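Local coordinates for HcgB (Methanococcus maripaludis, PDB 5D5P), which transfers a guanylyl group in the biosynthesis of the FeGP cofactor of [Fe]-hydrogenase, most likely joining GMP from GTP to a pyridinol precursor, at the interface of chains A and B. Sequence-based numbering; all coordinates share one arbitrary frame. Chains: chain A/B, HcgB.

Contact 1: the interface of chains A and B. Residues chain A 79, 105-106, 109; chain B 3, 7, 121-123.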
ATOM      1  N   ARG A  79      11.682  -5.404   0.546  1.00 19.12           N
ATOM      2  CA  ARG A  79      10.519  -5.480   1.411  1.00 18.92           C
ATOM      3  C   ARG A  79       9.257  -4.987   0.723  1.00 21.73           C
ATOM      4  O   ARG A  79       8.149  -5.510   0.981  1.00 18.53           O
ATOM      5  CB  ARG A  79      10.769  -4.682   2.697  1.00 19.32           C
ATOM      6  CG  ARG A  79      11.730  -5.411   3.592  1.00 19.65           C
ATOM      7  CD  ARG A  79      11.593  -4.969   5.038  1.00 20.65           C
ATOM      8  NE  ARG A  79      12.180  -5.917   5.978  1.00 25.70           N
ATOM      9  CZ  ARG A  79      12.104  -5.767   7.292  1.00 24.55           C
ATOM     10  NH1 ARG A  79      11.432  -4.724   7.783  1.00 25.97           N
ATOM     11  NH2 ARG A  79      12.652  -6.658   8.107  1.00 26.06           N
ATOM     12  N   GLY A 105       4.176  -6.689  -0.316  1.00 18.46           N
ATOM     13  CA  GLY A 105       5.148  -6.957   0.744  1.00 19.72           C
ATOM     14  C   GLY A 105       5.798  -8.295   0.432  1.00 18.44           C
ATOM     15  O   GLY A 105       6.342  -8.461  -0.647  1.00 19.24           O
ATOM     16  N   ILE A 106       5.709  -9.245   1.361  1.00 17.45           N
ATOM     17  CA  ILE A 106       6.318 -10.564   1.193  1.00 16.56           C
ATOM     18  C   ILE A 106       5.576 -11.418   0.151  1.00 19.77           C
ATOM     19  O   ILE A 106       4.483 -11.066  -0.281  1.00 19.75           O
ATOM     20  CB  ILE A 106       6.367 -11.322   2.532  1.00 21.24           C
ATOM     21  CG1 ILE A 106       4.957 -11.783   2.942  1.00 19.22           C
ATOM     22  CG2 ILE A 106       7.034 -10.455   3.627  1.00 17.69           C
ATOM     23  CD1 ILE A 106       5.006 -12.894   4.036  1.00 22.74           C
ATOM     24  N   SER A 109       1.558 -11.737  -0.441  1.00 19.33           N
ATOM     25  CA  SER A 109       0.868 -10.539   0.043  1.00 20.82           C
ATOM     26  C   SER A 109       0.071  -9.827  -1.029  1.00 19.49           C
ATOM     27  O   SER A 109      -0.521  -8.777  -0.754  1.00 18.61           O
ATOM     28  CB  SER A 109       1.863  -9.534   0.644  1.00 19.17           C
ATOM     29  OG  SER A 109       2.793  -9.101  -0.332  1.00 18.16           O
TER
ATOM     30  N   ILE B   3       7.475 -18.021   7.100  1.00 29.18           N
ATOM     31  CA  ILE B   3       7.734 -16.941   6.164  1.00 26.06           C
ATOM     32  C   ILE B   3       9.233 -16.818   5.774  1.00 26.58           C
ATOM     33  O   ILE B   3       9.545 -16.433   4.644  1.00 24.77           O
ATOM     34  CB  ILE B   3       7.187 -15.606   6.753  1.00 25.77           C
ATOM     35  CG1 ILE B   3       5.659 -15.622   6.676  1.00 29.83           C
ATOM     36  CG2 ILE B   3       7.716 -14.417   6.020  1.00 26.55           C
ATOM     37  CD1 ILE B   3       5.046 -14.420   7.355  1.00 33.99           C
ATOM     38  N   ILE B   7      10.141 -16.873   1.894  1.00 24.56           N
ATOM     39  CA  ILE B   7      10.909 -15.757   1.388  1.00 23.05           C
ATOM     40  C   ILE B   7      12.207 -16.222   0.744  1.00 25.80           C
ATOM     41  O   ILE B   7      12.523 -15.807  -0.372  1.00 29.67           O
ATOM     42  CB  ILE B   7      11.194 -14.723   2.487  1.00 21.08           C
ATOM     43  CG1 ILE B   7       9.921 -13.917   2.734  1.00 23.81           C
ATOM     44  CG2 ILE B   7      12.290 -13.770   2.049  1.00 24.43           C
ATOM     45  CD1 ILE B   7      10.033 -12.936   3.923  1.00 22.27           C
ATOM     46  N   ARG B 121       7.989  -7.019   8.342  1.00 18.97           N
ATOM     47  CA  ARG B 121       7.618  -7.459   6.986  1.00 20.20           C
ATOM     48  C   ARG B 121       6.128  -7.288   6.750  1.00 23.10           C
ATOM     49  O   ARG B 121       5.325  -7.482   7.661  1.00 22.48           O
ATOM     50  CB  ARG B 121       8.014  -8.925   6.756  1.00 17.59           C
ATOM     51  CG  ARG B 121       9.560  -9.110   6.837  1.00 20.07           C
ATOM     52  CD  ARG B 121       9.952 -10.557   6.712  1.00 24.83           C
ATOM     53  NE  ARG B 121       9.533 -11.293   7.895  1.00 27.64           N
ATOM     54  CZ  ARG B 121      10.079 -12.429   8.315  1.00 29.75           C
ATOM     55  NH1 ARG B 121      11.090 -12.987   7.648  1.00 31.09           N
ATOM     56  NH2 ARG B 121       9.614 -13.011   9.424  1.00 32.61           N
ATOM     57  N   ILE B 122       5.748  -6.936   5.523  1.00 17.83           N
ATOM     58  CA  ILE B 122       4.330  -6.697   5.251  1.00 16.05           C
ATOM     59  C   ILE B 122       3.631  -7.954   4.744  1.00 17.58           C
ATOM     60  O   ILE B 122       4.039  -8.523   3.745  1.00 18.33           O
ATOM     61  CB  ILE B 122       4.197  -5.577   4.218  1.00 18.06           C
ATOM     62  CG1 ILE B 122       4.729  -4.275   4.838  1.00 23.29           C
ATOM     63  CG2 ILE B 122       2.762  -5.431   3.751  1.00 19.79           C
ATOM     64  CD1 ILE B 122       5.018  -3.203   3.816  1.00 27.61           C
ATOM     65  N   LEU B 123       2.563  -8.373   5.443  1.00 17.48           N
ATOM     66  CA  LEU B 123       1.857  -9.626   5.133  1.00 18.60           C
ATOM     67  C   LEU B 123       0.646  -9.357   4.265  1.00 18.95           C
ATOM     68  O   LEU B 123       0.304 -10.166   3.424  1.00 19.28           O
ATOM     69  CB  LEU B 123       1.378 -10.338   6.395  1.00 20.50           C
ATOM     70  CG  LEU B 123       2.383 -10.593   7.514  1.00 25.76           C
ATOM     71  CD1 LEU B 123       1.754 -11.395   8.642  1.00 26.65           C
ATOM     72  CD2 LEU B 123       3.580 -11.297   6.990  1.00 26.97           C
TER
HETATM   73  O   HOH W   1       7.919  -6.803   3.538  1.00 22.30           O
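A:Ile106 and B:Ile122 meet at a two-fold symmetric homodimer interface, where a loop of one HcgB subunit docks against the start of strand 122-128 of the other; it helps join the two copies in the deposited assembly, probably a biological dimer. The backbone N of A:Ile106 donates to the carbonyl O of B:Ile122 at 3.0 Å. The bond is nearly straight and lies almost along the C=O axis (C=O...N 162°). Glycine suits the preceding place, A:Gly105, because its backbone takes torsions that residues with a side chain rarely adopt; its CA lies 3.9 Å from B:Ile122 CB.

A:Ile106 spreads its two branches over chain B. CG1 stands between the backbone N and the carbonyl carbon (chi1 72°), and carries CD1 alongside B:Leu123, 3.6 Å from CD2. B:Ile3 crosses this branch at about a right angle, with its CD1 3.7 Å from A:Ile106 CD1. The other branch, CG2, touches B:Arg121 CB at 3.6 Å and lies near B:Ile7 CD1, so a beta-branched aliphatic residue can pack against apolar groups in two directions at once.

Within chain A, the hydroxyl OG of A:Ser109 accepts from A:Gly105 N and donates to A:Ile106 O at 2.6 Å, in the carbonyl plane on a lone pair, which probably helps fix the turn of the loop. Water 1 joins A:Arg79 O to B:Ile122 N, 2.9 Å away. For HcgB, the site anchors the 105-109 loop of one subunit on its partner.

Contact 2: the interface of chains A and B. Residues chain A 80, 83, 114, 122; chain B 80, 104-105.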
ATOM      1  N   MET A  80       9.410  -4.019  -0.178  1.00 16.47           N
ATOM      2  CA  MET A  80       8.253  -3.448  -0.861  1.00 19.75           C
ATOM      3  C   MET A  80       8.495  -3.381  -2.368  1.00 17.96           C
ATOM      4  O   MET A  80       8.914  -2.334  -2.899  1.00 18.64           O
ATOM      5  CB  MET A  80       7.935  -2.069  -0.264  1.00 22.25           C
ATOM      6  CG  MET A  80       7.352  -2.217   1.124  1.00 25.05           C
ATOM      7  SD  MET A  80       6.830  -0.625   1.730  1.00 31.62           S
ATOM      8  CE  MET A  80       8.482  -0.059   1.981  1.00 18.30           C
ATOM      9  N   LEU A  83       6.985  -0.582  -4.651  1.00 17.67           N
ATOM     10  CA  LEU A  83       7.584   0.712  -4.378  1.00 18.34           C
ATOM     11  C   LEU A  83       8.971   0.803  -5.017  1.00 17.78           C
ATOM     12  O   LEU A  83       9.312   1.790  -5.675  1.00 18.91           O
ATOM     13  CB  LEU A  83       7.678   0.962  -2.874  1.00 19.28           C
ATOM     14  CG  LEU A  83       8.457   2.230  -2.505  1.00 22.38           C
ATOM     15  CD1 LEU A  83       7.679   3.504  -2.849  1.00 21.19           C
ATOM     16  CD2 LEU A  83       8.842   2.221  -1.027  1.00 26.12           C
ATOM     17  N   LEU A 114       0.964   1.782  -7.410  1.00 19.01           N
ATOM     18  CA  LEU A 114       1.212   3.133  -6.910  1.00 18.42           C
ATOM     19  C   LEU A 114       1.319   4.099  -8.069  1.00 17.09           C
ATOM     20  O   LEU A 114       1.809   3.757  -9.154  1.00 18.95           O
ATOM     21  CB  LEU A 114       2.514   3.203  -6.099  1.00 16.96           C
ATOM     22  CG  LEU A 114       2.586   2.340  -4.826  1.00 17.94           C
ATOM     23  CD1 LEU A 114       4.033   2.376  -4.277  1.00 20.19           C
ATOM     24  CD2 LEU A 114       1.615   2.847  -3.780  1.00 18.81           C
ATOM     25  N   ILE A 122       4.397   9.328  -2.958  1.00 20.78           N
ATOM     26  CA  ILE A 122       3.259   8.489  -3.315  1.00 20.22           C
ATOM     27  C   ILE A 122       1.963   9.292  -3.315  1.00 19.00           C
ATOM     28  O   ILE A 122       1.596   9.873  -2.301  1.00 18.68           O
ATOM     29  CB  ILE A 122       3.138   7.313  -2.329  1.00 20.28           C
ATOM     30  CG1 ILE A 122       4.338   6.385  -2.509  1.00 24.09           C
ATOM     31  CG2 ILE A 122       1.832   6.533  -2.561  1.00 19.81           C
ATOM     32  CD1 ILE A 122       4.508   5.442  -1.326  1.00 25.45           C
TER
ATOM     33  N   MET B  80       5.800   7.442   4.088  1.00 19.01           N
ATOM     34  CA  MET B  80       4.804   6.390   4.226  1.00 18.23           C
ATOM     35  C   MET B  80       4.335   6.272   5.684  1.00 17.06           C
ATOM     36  O   MET B  80       4.817   5.417   6.449  1.00 18.23           O
ATOM     37  CB  MET B  80       5.365   5.052   3.737  1.00 19.64           C
ATOM     38  CG  MET B  80       5.596   5.151   2.262  1.00 19.48           C
ATOM     39  SD  MET B  80       5.954   3.531   1.585  1.00 35.48           S
ATOM     40  CE  MET B  80       4.347   2.732   1.687  1.00 43.39           C
ATOM     41  N   LEU B 104      -1.374   6.720   3.370  1.00 17.65           N
ATOM     42  CA  LEU B 104      -0.653   5.920   2.396  1.00 18.53           C
ATOM     43  C   LEU B 104       0.655   6.598   1.995  1.00 21.85           C
ATOM     44  O   LEU B 104       1.737   5.978   2.009  1.00 23.35           O
ATOM     45  CB  LEU B 104      -1.518   5.705   1.149  1.00 19.04           C
ATOM     46  CG  LEU B 104      -0.822   5.175  -0.094  1.00 20.14           C
ATOM     47  CD1 LEU B 104      -0.226   3.747   0.073  1.00 20.96           C
ATOM     48  CD2 LEU B 104      -1.834   5.223  -1.236  1.00 20.88           C
ATOM     49  N   GLY B 105       0.542   7.863   1.610  1.00 20.63           N
ATOM     50  CA  GLY B 105       1.668   8.589   1.048  1.00 19.01           C
ATOM     51  C   GLY B 105       1.604  10.045   1.480  1.00 18.99           C
ATOM     52  O   GLY B 105       1.542  10.339   2.691  1.00 24.18           O
TER
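A:Ile122 packs against B:Met80 and B:Leu104 at the two-fold symmetric interface of this HcgB, a guanylyltransferase of FeGP-cofactor biosynthesis, at the entry to strand 122-128.

Among aliphatic groups, the two branches of A:Ile122 point to different partners. CG1 lies anti to the carbonyl carbon (chi1 -67°) and takes CD1 to B:Met80, 3.8 Å from CG, with the two side chains meeting at a slant. CG2 turns to B:Leu104, whose branch point CG is 3.9 Å away, and these side chains cross at about a right angle. Leucine offers a rounded fork here, against which the methyl can rest. A:Leu114 stands farther back, its CD2 4.4 Å from B:Leu104 CD1.

The thioether sulfur SD of B:Met80 lies 3.8 Å from A:Ile122 CD1 and 4.1 Å from A:Leu83 CD2. The two Met80 side chains slide past each other in opposite directions, with A:Met80 SD 4.2 Å from B:Met80 CE. Their last torsions have opposite signs, chi3 -73° in A:Met80 and 71° in B:Met80, so the terminal methyls depart from exact two-fold symmetry. Methionine's flexible, unbranched chain allows such adjustment.

Close backbone packing is provided by B:Gly105. Lacking a side chain, it brings CA to 3.6 Å from the carbonyl O of A:Ile122.

Contact 3: the interface of chains A and B. Residues chain A 103, 107-108; chain B 6-7, 10-11, 19, 26.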
ATOM      1  N   ARG A 103       4.551  -6.627  -6.073  1.00 19.04           N
ATOM      2  CA  ARG A 103       4.126  -7.185  -4.800  1.00 20.99           C
ATOM      3  C   ARG A 103       4.008  -6.081  -3.746  1.00 20.17           C
ATOM      4  O   ARG A 103       4.768  -5.122  -3.763  1.00 21.32           O
ATOM      5  CB  ARG A 103       5.127  -8.263  -4.376  1.00 27.43           C
ATOM      6  CG  ARG A 103       4.559  -9.325  -3.549  1.00 33.34           C
ATOM      7  CD  ARG A 103       5.467 -10.525  -3.658  1.00 27.75           C
ATOM      8  NE  ARG A 103       6.753 -10.251  -3.021  1.00 20.96           N
ATOM      9  CZ  ARG A 103       7.942 -10.680  -3.458  1.00 23.33           C
ATOM     10  NH1 ARG A 103       8.051 -11.417  -4.563  1.00 22.62           N
ATOM     11  NH2 ARG A 103       9.043 -10.391  -2.749  1.00 22.57           N
ATOM     12  N   PRO A 107       6.194 -12.530  -0.288  1.00 20.56           N
ATOM     13  CA  PRO A 107       5.483 -13.443  -1.208  1.00 18.74           C
ATOM     14  C   PRO A 107       4.117 -13.890  -0.657  1.00 24.04           C
ATOM     15  O   PRO A 107       4.043 -14.357   0.474  1.00 23.30           O
ATOM     16  CB  PRO A 107       6.439 -14.646  -1.326  1.00 22.68           C
ATOM     17  CG  PRO A 107       7.790 -14.026  -1.105  1.00 21.91           C
ATOM     18  CD  PRO A 107       7.596 -12.950  -0.068  1.00 22.14           C
ATOM     19  N   GLY A 108       3.064 -13.748  -1.456  1.00 24.68           N
ATOM     20  CA  GLY A 108       1.721 -14.103  -1.025  1.00 26.41           C
ATOM     21  C   GLY A 108       0.905 -12.892  -0.604  1.00 23.37           C
ATOM     22  O   GLY A 108      -0.320 -13.000  -0.457  1.00 24.25           O
TER
ATOM     23  N   THR B   6       9.547 -19.337   2.858  1.00 28.08           N
ATOM     24  CA  THR B   6       8.879 -18.924   1.638  1.00 26.94           C
ATOM     25  C   THR B   6       9.611 -17.746   1.041  1.00 28.32           C
ATOM     26  O   THR B   6       9.689 -17.614  -0.175  1.00 29.02           O
ATOM     27  CB  THR B   6       7.379 -18.585   1.875  1.00 26.69           C
ATOM     28  OG1 THR B   6       7.253 -17.445   2.738  1.00 30.29           O
ATOM     29  CG2 THR B   6       6.697 -19.772   2.488  1.00 29.86           C
ATOM     30  N   ILE B   7      10.141 -16.873   1.894  1.00 24.56           N
ATOM     31  CA  ILE B   7      10.909 -15.757   1.388  1.00 23.05           C
ATOM     32  C   ILE B   7      12.207 -16.222   0.744  1.00 25.80           C
ATOM     33  O   ILE B   7      12.523 -15.807  -0.372  1.00 29.67           O
ATOM     34  CB  ILE B   7      11.194 -14.723   2.487  1.00 21.08           C
ATOM     35  CG1 ILE B   7       9.921 -13.917   2.734  1.00 23.81           C
ATOM     36  CG2 ILE B   7      12.290 -13.770   2.049  1.00 24.43           C
ATOM     37  CD1 ILE B   7      10.033 -12.936   3.923  1.00 22.27           C
ATOM     38  N   ALA B  10      11.317 -17.853  -2.610  1.00 27.72           N
ATOM     39  CA  ALA B  10      10.883 -16.906  -3.626  1.00 26.25           C
ATOM     40  C   ALA B  10      12.056 -16.065  -4.121  1.00 27.22           C
ATOM     41  O   ALA B  10      12.176 -15.778  -5.320  1.00 29.12           O
ATOM     42  CB  ALA B  10       9.789 -16.001  -3.060  1.00 24.80           C
ATOM     43  N   TYR B  11      12.925 -15.657  -3.200  1.00 26.54           N
ATOM     44  CA  TYR B  11      14.056 -14.830  -3.593  1.00 25.04           C
ATOM     45  C   TYR B  11      14.945 -15.598  -4.553  1.00 28.21           C
ATOM     46  O   TYR B  11      15.456 -15.027  -5.528  1.00 31.78           O
ATOM     47  CB  TYR B  11      14.881 -14.364  -2.390  1.00 24.62           C
ATOM     48  CG  TYR B  11      14.268 -13.217  -1.623  1.00 22.28           C
ATOM     49  CD1 TYR B  11      12.965 -12.798  -1.872  1.00 23.14           C
ATOM     50  CD2 TYR B  11      15.006 -12.557  -0.643  1.00 27.09           C
ATOM     51  CE1 TYR B  11      12.416 -11.726  -1.138  1.00 22.30           C
ATOM     52  CE2 TYR B  11      14.467 -11.492   0.078  1.00 25.23           C
ATOM     53  CZ  TYR B  11      13.180 -11.099  -0.184  1.00 21.53           C
ATOM     54  OH  TYR B  11      12.605 -10.052   0.514  1.00 21.50           O
ATOM     55  N   ARG B  19      10.548 -16.289 -11.454  1.00 47.44           N
ATOM     56  CA  ARG B  19       9.386 -16.129 -10.592  1.00 48.25           C
ATOM     57  C   ARG B  19       8.186 -15.856 -11.484  1.00 52.03           C
ATOM     58  O   ARG B  19       8.101 -14.780 -12.071  1.00 56.58           O
ATOM     59  CB  ARG B  19       9.612 -14.962  -9.624  1.00 46.25           C
ATOM     60  CG  ARG B  19       8.462 -14.600  -8.722  1.00 48.33           C
ATOM     61  CD  ARG B  19       8.432 -15.376  -7.442  1.00 48.15           C
ATOM     62  NE  ARG B  19       7.341 -14.906  -6.594  1.00 42.71           N
ATOM     63  CZ  ARG B  19       6.794 -15.632  -5.624  1.00 38.32           C
ATOM     64  NH1 ARG B  19       7.239 -16.863  -5.389  1.00 36.27           N
ATOM     65  NH2 ARG B  19       5.800 -15.136  -4.902  1.00 37.12           N
ATOM     66  N   GLU B  26       2.872 -19.940   0.204  1.00 26.73           N
ATOM     67  CA  GLU B  26       3.109 -18.571   0.642  1.00 24.80           C
ATOM     68  C   GLU B  26       1.900 -18.034   1.372  1.00 21.38           C
ATOM     69  O   GLU B  26       2.032 -17.351   2.388  1.00 21.57           O
ATOM     70  CB  GLU B  26       3.478 -17.693  -0.563  1.00 24.92           C
ATOM     71  CG  GLU B  26       4.827 -18.161  -1.153  1.00 26.73           C
ATOM     72  CD  GLU B  26       5.067 -17.659  -2.548  1.00 32.56           C
ATOM     73  OE1 GLU B  26       4.149 -17.022  -3.110  1.00 31.94           O
ATOM     74  OE2 GLU B  26       6.174 -17.905  -3.089  1.00 35.03           O
TER
HETATM   75  O   HOH W   2       4.710 -16.265   2.470  1.00 25.41           O
HETATM   76  O   HOH W   3       6.142 -11.961  -6.848  1.00 31.43           O
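A:Pro107 presses its ring into a groove formed by B:Ala10, B:Ile7 and B:Glu26, where the Ile-Pro-Gly loop of one HcgB guanylyltransferase subunit meets helices 3-15 and 24-35 of the other. The ring's CG meets the methyl CB of B:Ala10 at 3.4 Å, tighter than usual; the small alanine admits the ring close to the helix. CD faces B:Ile7 CG1, the side chains crossing at about a right angle. On another flank, CB touches the carboxylate carbon CD of B:Glu26 at 3.5 Å.

That carboxylate is held by B:Arg19 in an end-on salt bridge. NH1 reaches OE2 at 2.7 Å on its syn lone pair, and NH2 reaches OE1 at 3.1 Å, somewhat out of the carboxylate plane. B:Arg19 bends at chi2 (87°), bringing NH2 to 3.7 Å from A:Pro107 CB, so the ion pair also seats the proline.

The guanidinium of A:Arg103 is turned nearly perpendicular to that of B:Arg19 (88° between planes). Water 3, in both planes at their edges, links A:Arg103 NH1 to B:Arg19 NE, 3.2 Å from the latter; it and the B:Glu26 carboxylate probably ease the proximity of like charges. A:Pro107 CG sits over one face of the A:Arg103 guanidinium. That guanidinium comes to the edge of the B:Tyr11 ring, not over its face: the planes are 19° apart and NH2 is 4.0 Å from CE1.

Water 2 joins A:Pro107 O, 2.8 Å away, to B:Thr6 OG1 and B:Glu26 O.

Contacts 1 and 3 are neighbours, their C-alpha centres about 8 Å apart. They share B:Ile7 of helix 3-15, while chain A residues 105-106 and 107-108 serve one and then the other. The C-alpha centre of contact 2 is about 15 Å from that of contact 1 and about 20 Å from that of contact 3, yet it partly repeats contact 1 by symmetry: A:Gly105 meets B:Ile122 in contact 1 and B:Gly105 meets A:Ile122 in contact 2. Each subunit thus gives both loop and receiving strand. With their twins, the contacts probably form much of the seam; A:Met80 meeting B:Met80 suggests that contact 2 lies near the axis.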